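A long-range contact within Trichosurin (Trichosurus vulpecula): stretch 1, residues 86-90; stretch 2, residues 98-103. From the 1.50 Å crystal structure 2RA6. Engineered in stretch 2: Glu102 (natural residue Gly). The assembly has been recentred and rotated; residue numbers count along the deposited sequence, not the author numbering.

Stretch 1, residues 86-90: ARQFK
Stretch 2 98-103: DVYYES

How do the backbones pair? Strand 88-90 runs antiparallel to strand 98-102, their directions 149° apart and their axes approaching to 4.6 Å. Phe89 and Val99 form the hydrogen-bonded pair: Phe89 N donates to Val99 O at 2.7 Å, and Val99 N to Phe89 O at 2.9 Å. Gln88-Tyr100 and Lys90-Asp98 flank it as non-hydrogen-bonded pairs, with CA-CA distances of 4.7 and 5.0 Å. All these residues have extended backbones, but Arg87, before the strand, turns to phi/psi 60/5; its O still accepts from Tyr101 N at 2.9 Å.

What occupies the face shared by Gln88 and Tyr100? Chi1 t lays Gln88 CG over the Tyr100 ring, 4.0 Å from the centroid and 27° off the normal, and chi2 t carries the amide onward. Tyr100 takes chi1 m with chi2 84°, so its ring offers a face to this aliphatic segment. At the polar ends a water bridges the two, donating to Gln88 OE1 at 2.6 Å and accepting from Tyr100 OH at 3.0 Å; a long amide suits this place, combining methylenes with a polar tip.

How does Arg87 reach across? With chi1 p, chi2 and chi3 t and chi4 66°, its long chain brings NH1 to 3.3 Å from Tyr100 CD2, at the ring edge. A second water accepts a weak hydrogen bond from Arg87 NH1 (2.6 Å) and donates to OE2 of the engineered Glu102 (2.6 Å), whose chi1 is m and chi2 t.

What packs beside Phe89? Its CB lies 4.1 Å from CB of buried Val99 (chi1 t). Chi1 m and chi2 -92° carry the ring to Tyr101 (chi1 t, chi2 75°), with Phe89 CE2 4.2 Å from Tyr101 CB. Together the stretches bury 475 Å².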

# COMPACT_ATOMS: atom_id res chain seq x y z
N ALA B 86 5.10 10.54 7.41
CA ALA B 86 4.53 10.19 8.70
C ALA B 86 3.61 8.98 8.54
O ALA B 86 3.06 8.75 7.47
CB ALA B 86 3.76 11.37 9.27
N ARG B 87 3.48 8.23 9.62
CA ARG B 87 2.63 7.04 9.68
C ARG B 87 3.02 5.94 8.69
O ARG B 87 2.32 4.93 8.59
CB ARG B 87 1.16 7.41 9.50
CG ARG B 87 0.70 7.58 8.07
CD ARG B 87 -0.72 8.10 8.01
NE ARG B 87 -1.18 8.21 6.63
CZ ARG B 87 -1.36 7.17 5.82
NH1 ARG B 87 -1.12 5.94 6.26
NH2 ARG B 87 -1.79 7.36 4.58
N GLN B 88 4.11 6.13 7.96
CA GLN B 88 4.58 5.12 7.02
C GLN B 88 5.90 4.57 7.54
O GLN B 88 6.79 5.33 7.92
CB GLN B 88 4.79 5.70 5.63
CG GLN B 88 5.03 4.64 4.57
CD GLN B 88 5.33 5.22 3.20
OE1 GLN B 88 4.78 6.26 2.83
NE2 GLN B 88 6.19 4.55 2.44
N PHE B 89 6.03 3.24 7.55
CA PHE B 89 7.24 2.60 8.04
C PHE B 89 7.72 1.53 7.07
O PHE B 89 6.99 1.12 6.18
CB PHE B 89 6.96 1.96 9.40
CG PHE B 89 6.41 2.91 10.41
CD1 PHE B 89 7.26 3.60 11.28
CD2 PHE B 89 5.05 3.15 10.48
CE1 PHE B 89 6.75 4.52 12.20
CE2 PHE B 89 4.52 4.07 11.40
CZ PHE B 89 5.38 4.75 12.25
N LYS B 90 8.97 1.11 7.25
CA LYS B 90 9.55 0.06 6.42
C LYS B 90 9.93 -1.09 7.34
O LYS B 90 10.52 -0.88 8.40
CB LYS B 90 10.78 0.59 5.67
CG LYS B 90 11.79 1.30 6.54
CD LYS B 90 12.90 1.91 5.69
CE LYS B 90 13.86 2.73 6.54
NZ LYS B 90 14.96 3.30 5.72
N ASP B 98 5.87 -2.31 3.24
CA ASP B 98 5.60 -0.89 3.42
C ASP B 98 4.46 -0.99 4.42
O ASP B 98 3.45 -1.66 4.16
CB ASP B 98 5.14 -0.23 2.12
CG ASP B 98 6.30 0.22 1.27
OD1 ASP B 98 7.20 0.90 1.81
OD2 ASP B 98 6.32 -0.08 0.06
N VAL B 99 4.63 -0.37 5.57
CA VAL B 99 3.65 -0.42 6.65
C VAL B 99 2.99 0.92 6.88
O VAL B 99 3.68 1.94 7.02
CB VAL B 99 4.33 -0.86 7.96
CG1 VAL B 99 3.30 -0.98 9.07
CG2 VAL B 99 5.08 -2.18 7.77
N TYR B 100 1.66 0.93 6.92
CA TYR B 100 0.94 2.18 7.16
C TYR B 100 0.09 2.07 8.42
O TYR B 100 -0.63 1.10 8.62
CB TYR B 100 0.04 2.53 5.97
CG TYR B 100 0.77 2.90 4.70
CD1 TYR B 100 1.22 1.92 3.82
CD2 TYR B 100 1.03 4.23 4.39
CE1 TYR B 100 1.91 2.26 2.65
CE2 TYR B 100 1.71 4.58 3.23
CZ TYR B 100 2.15 3.59 2.37
OH TYR B 100 2.82 3.94 1.22
N TYR B 101 0.19 3.09 9.26
CA TYR B 101 -0.57 3.15 10.50
C TYR B 101 -1.77 4.08 10.35
O TYR B 101 -1.65 5.14 9.74
CB TYR B 101 0.32 3.66 11.64
CG TYR B 101 -0.45 4.14 12.85
CD1 TYR B 101 -1.04 3.24 13.74
CD2 TYR B 101 -0.58 5.50 13.12
CE1 TYR B 101 -1.75 3.69 14.86
CE2 TYR B 101 -1.28 5.96 14.23
CZ TYR B 101 -1.85 5.05 15.10
OH TYR B 101 -2.52 5.49 16.21
N GLU B 102 -2.91 3.68 10.91
CA GLU B 102 -4.13 4.49 10.88
C GLU B 102 -4.94 4.26 12.16
O GLU B 102 -4.93 3.16 12.71
CB GLU B 102 -5.02 4.10 9.69
CG GLU B 102 -4.34 4.09 8.32
CD GLU B 102 -5.31 3.72 7.21
OE1 GLU B 102 -6.09 2.75 7.38
OE2 GLU B 102 -5.28 4.38 6.15
N SER B 103 -5.64 5.29 12.61
CA SER B 103 -6.53 5.18 13.78
C SER B 103 -7.25 6.48 14.08
O SER B 103 -6.62 7.52 14.26
CB SER B 103 -5.79 4.75 15.05
OG SER B 103 -6.73 4.65 16.12
O HOH W 1 -2.85 4.38 5.19
O HOH W 2 3.32 6.82 0.80